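Local coordinates for glucokinase (Thermus thermophilus, PDB 3VOV), which catalyses the ATP-dependent phosphorylation of glucose and probably other hexoses, as a zinc-binding sugar kinase of the ROK family, at the interface of chains A and B. Residues are numbered along the deposited sequence; one frame, centred on the assembly and turned at random. Chains: chain A/B, Glucokinase.

Contact 1: the interface of chains A and B. Residues chain A 150-151; chain B 238-239, 271, 273-274.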
loop_
_atom_site.group_PDB
_atom_site.type_symbol
_atom_site.label_atom_id
_atom_site.label_comp_id
_atom_site.label_asym_id
_atom_site.label_seq_id
_atom_site.Cartn_x
_atom_site.Cartn_y
_atom_site.Cartn_z
ATOM N N GLU A 150 0.219 12.440 -27.286
ATOM C CA GLU A 150 -0.624 13.405 -27.994
ATOM C C GLU A 150 -0.367 14.859 -27.502
ATOM O O GLU A 150 -0.480 15.826 -28.251
ATOM C CB GLU A 150 -2.088 12.963 -27.842
ATOM C CG GLU A 150 -3.175 13.958 -28.194
ATOM C CD GLU A 150 -3.478 14.036 -29.684
ATOM O OE1 GLU A 150 -3.079 13.115 -30.446
ATOM O OE2 GLU A 150 -4.128 15.035 -30.074
ATOM N N ARG A 151 0.032 14.975 -26.246
ATOM C CA ARG A 151 0.180 16.268 -25.583
ATOM C C ARG A 151 1.612 16.552 -25.114
ATOM O O ARG A 151 1.827 17.446 -24.308
ATOM C CB ARG A 151 -0.781 16.323 -24.397
ATOM C CG ARG A 151 -2.262 16.293 -24.823
ATOM C CD ARG A 151 -3.144 16.107 -23.585
ATOM N NE ARG A 151 -4.432 15.530 -23.958
ATOM C CZ ARG A 151 -4.596 14.248 -24.277
ATOM N NH1 ARG A 151 -3.561 13.384 -24.238
ATOM N NH2 ARG A 151 -5.790 13.843 -24.650
ATOM N N PRO B 238 -2.192 9.170 -24.281
ATOM C CA PRO B 238 -2.977 8.814 -25.456
ATOM C C PRO B 238 -3.991 9.911 -25.776
ATOM O O PRO B 238 -4.355 10.683 -24.891
ATOM C CB PRO B 238 -3.714 7.556 -24.984
ATOM C CG PRO B 238 -3.941 7.816 -23.502
ATOM C CD PRO B 238 -2.652 8.456 -23.067
ATOM N N GLY B 239 -4.452 9.982 -27.016
ATOM C CA GLY B 239 -5.491 10.947 -27.397
ATOM C C GLY B 239 -6.702 10.802 -26.476
ATOM O O GLY B 239 -7.182 11.775 -25.899
ATOM N N GLU B 271 -2.738 17.043 -17.794
ATOM C CA GLU B 271 -3.829 17.144 -18.771
ATOM C C GLU B 271 -4.486 15.760 -18.929
ATOM O O GLU B 271 -3.844 14.799 -19.364
ATOM C CB GLU B 271 -3.325 17.593 -20.159
ATOM C CG GLU B 271 -2.820 19.021 -20.307
ATOM C CD GLU B 271 -2.276 19.287 -21.752
ATOM O OE1 GLU B 271 -1.030 19.365 -21.894
ATOM O OE2 GLU B 271 -3.078 19.393 -22.740
ATOM N N PRO B 273 -6.705 12.977 -20.620
ATOM C CA PRO B 273 -7.416 12.610 -21.831
ATOM C C PRO B 273 -8.861 12.316 -21.493
ATOM O O PRO B 273 -9.149 11.872 -20.372
ATOM C CB PRO B 273 -6.694 11.323 -22.301
ATOM C CG PRO B 273 -5.310 11.444 -21.722
ATOM C CD PRO B 273 -5.645 12.009 -20.318
ATOM N N PRO B 274 -9.773 12.561 -22.445
ATOM C CA PRO B 274 -11.151 12.098 -22.256
ATOM C C PRO B 274 -11.189 10.596 -22.000
ATOM O O PRO B 274 -10.473 9.840 -22.662
ATOM C CB PRO B 274 -11.813 12.387 -23.608
ATOM C CG PRO B 274 -10.994 13.481 -24.216
ATOM C CD PRO B 274 -9.590 13.267 -23.735
#
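The loop that follows strand 145-146 of chain A sends A:Arg151 into a groove of chain B formed by the turn between helix 212-236 and strand 240-244 and by the proline-rich segment before strand 275-277. The guanidinium group meets backbone carbonyls with both of its terminal nitrogens. NH1 donates to the carbonyl O of B:Pro238 at 2.9 Å in a nearly straight bond. NH2 donates to the carbonyl O of B:Gly239 at 2.8 Å in a more bent one. Both acceptors lie close to the guanidinium plane, whereas NH1 stands above the carbonyl plane of B:Pro238 and NH2 is tilted from that of B:Gly239. Two successive carbonyls thus hold the rotation of the flat group. One face of it turns to B:Pro273, whose ring carbon CG comes 3.9 Å from CZ of A:Arg151; the opposite face is flanked by CG of A:Glu150, which also touches CA of B:Gly239 at 3.9 Å. The arginine chain is extended from CG to NE (chi2 170°, chi3 -156°), and this carries the guanidinium past B:Glu271 to the carbonyls. The two long side chains cross obliquely, with CD of A:Arg151 lying 3.7 Å from CB of B:Glu271. The carboxylate plane is nearly perpendicular to the guanidinium, and its OE2 stays 4.3 Å from NE of A:Arg151, too far for a salt bridge, although the negative charge may still steady the cation. Because recognition is largely of main-chain oxygens, the contact is likely to depend on the backbone path of the chain B turn; its twin with the chains exchanged repeats the grip, and the pair probably steadies this dimer of the deposited assembly.

Contact 2: the interface of chains A and B. Residues chain A 159, 171-173; chain B 234, 268-270.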
loop_
_atom_site.group_PDB
_atom_site.type_symbol
_atom_site.label_atom_id
_atom_site.label_comp_id
_atom_site.label_asym_id
_atom_site.label_seq_id
_atom_site.Cartn_x
_atom_site.Cartn_y
_atom_site.Cartn_z
ATOM N N HIS A 159 6.224 9.315 -12.975
ATOM C CA HIS A 159 4.940 9.612 -12.359
ATOM C C HIS A 159 3.896 8.526 -12.465
ATOM O O HIS A 159 2.714 8.779 -12.235
ATOM C CB HIS A 159 4.427 11.022 -12.711
ATOM C CG HIS A 159 5.432 12.085 -12.372
ATOM N ND1 HIS A 159 5.623 12.539 -11.088
ATOM C CD2 HIS A 159 6.410 12.655 -13.118
ATOM C CE1 HIS A 159 6.625 13.407 -11.067
ATOM N NE2 HIS A 159 7.132 13.482 -12.288
ATOM N N CYS A 171 4.423 16.533 -8.546
ATOM C CA CYS A 171 3.514 16.696 -9.698
ATOM C C CYS A 171 2.088 17.016 -9.284
ATOM O O CYS A 171 1.313 17.527 -10.087
ATOM C CB CYS A 171 3.543 15.505 -10.660
ATOM S SG CYS A 171 2.652 14.056 -9.962
ATOM N N GLY A 172 1.749 16.722 -8.035
ATOM C CA GLY A 172 0.403 16.973 -7.524
ATOM C C GLY A 172 -0.262 15.662 -7.093
ATOM O O GLY A 172 -1.336 15.692 -6.487
ATOM N N LEU A 173 0.362 14.521 -7.393
ATOM C CA LEU A 173 -0.156 13.222 -6.917
ATOM C C LEU A 173 0.585 12.745 -5.630
ATOM O O LEU A 173 1.167 13.558 -4.927
ATOM C CB LEU A 173 -0.071 12.144 -8.018
ATOM C CG LEU A 173 -0.572 12.611 -9.375
ATOM C CD1 LEU A 173 -0.410 11.473 -10.469
ATOM C CD2 LEU A 173 -1.991 13.116 -9.250
ATOM N N LYS B 234 0.348 8.598 -17.940
ATOM C CA LYS B 234 1.691 9.170 -17.770
ATOM C C LYS B 234 2.683 8.448 -18.698
ATOM O O LYS B 234 3.675 9.013 -19.156
ATOM C CB LYS B 234 2.189 8.998 -16.313
ATOM C CG LYS B 234 1.186 9.375 -15.203
ATOM C CD LYS B 234 0.780 10.807 -15.266
ATOM C CE LYS B 234 0.007 11.178 -13.983
ATOM N NZ LYS B 234 -1.093 10.216 -13.590
ATOM N N GLN B 268 -4.751 15.207 -11.326
ATOM C CA GLN B 268 -4.447 16.537 -10.735
ATOM C C GLN B 268 -2.978 16.862 -11.028
ATOM O O GLN B 268 -2.067 16.100 -10.653
ATOM C CB GLN B 268 -4.673 16.549 -9.215
ATOM C CG GLN B 268 -6.142 16.502 -8.839
ATOM C CD GLN B 268 -6.429 16.298 -7.328
ATOM O OE1 GLN B 268 -7.576 16.003 -6.986
ATOM N NE2 GLN B 268 -5.406 16.439 -6.437
ATOM N N GLY B 269 -2.758 17.983 -11.699
ATOM C CA GLY B 269 -1.409 18.393 -12.096
ATOM C C GLY B 269 -1.069 17.991 -13.530
ATOM O O GLY B 269 0.075 18.245 -14.010
ATOM N N TRP B 270 -2.047 17.388 -14.212
ATOM C CA TRP B 270 -1.837 16.782 -15.537
ATOM C C TRP B 270 -2.974 17.141 -16.487
ATOM O O TRP B 270 -4.042 17.514 -16.032
ATOM C CB TRP B 270 -1.755 15.236 -15.393
ATOM C CG TRP B 270 -0.593 14.822 -14.560
ATOM C CD1 TRP B 270 -0.537 14.752 -13.183
ATOM C CD2 TRP B 270 0.700 14.439 -15.036
ATOM N NE1 TRP B 270 0.723 14.374 -12.792
ATOM C CE2 TRP B 270 1.495 14.160 -13.905
ATOM C CE3 TRP B 270 1.281 14.337 -16.323
ATOM C CZ2 TRP B 270 2.844 13.773 -14.010
ATOM C CZ3 TRP B 270 2.623 13.926 -16.422
ATOM C CH2 TRP B 270 3.378 13.648 -15.272
HETATM O O HOH W 1 0.100 8.214 -12.161
HETATM O O HOH W 2 -2.887 17.800 -6.116
HETATM O O HOH W 3 2.126 18.676 -12.579
#
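A:Cys171, a ligand of the zinc ion, which is probably structural, and B:Trp270 bury the most surface here, with A:His159, another zinc ligand, beside them. The indole NE1 of B:Trp270 donates to the side-chain sulfur SG of A:Cys171 at 3.4 Å, and the sulfur lies in the plane of the indole, at its edge. That sulfur also accepts a hydrogen bond from the backbone N-H of A:Leu173 in its own chain, so two N-H groups converge on a zinc ligand and would probably temper its negative charge. With chi1 at 75°, SG of A:Cys171 sits between its backbone N and carbonyl carbon, where it can meet the indole. The benzo edge of the same tryptophan presses on A:His159, CZ2 lying 3.4 Å from CB of the histidine; the two rings meet edge to face, their planes 57° apart. Over one face of the indole runs the bent chain of B:Lys234, with CE above its centre. This lysine meets A:Leu173 tip to tip, its CE 3.6 Å from CD1 of the leucine. Replacing B:Trp270 by an alanine would probably leave the sulfur of A:Cys171 without its donor from the partner chain and open a gap against A:His159. Waters bridge the rim: one joins NZ of B:Lys234 to the carbonyl O of A:His159, another links NE2 of B:Gln268 to the carbonyl O of A:Gly172, and a third joins the carbonyls of A:Cys171 and B:Gly269. In the fold, the zinc-binding loops around 3-10 helix 157-159 and ahead of helix 177-181 rest on the C-terminal part of helix 212-236 and the loop after helix 253-265 of the partner.

Contact 1 and contact 2 have C-alpha centres about 14 Å apart and form neighbouring patches of one two-fold interface. On chain B, contact 2 uses the end of helix 212-236 and contact 1 the turn after it, and both use the loop between helix 253-265 and strand 275-277, in which B:Trp270 and B:Glu271 are adjacent. Chain A contributes the loop after strand 145-146 to one and its zinc-binding loops to the other. Two zinc ligands thus face the partner, so the metal is likely to hold this surface in shape, and metal binding and subunit pairing in the deposited tetramer may support each other.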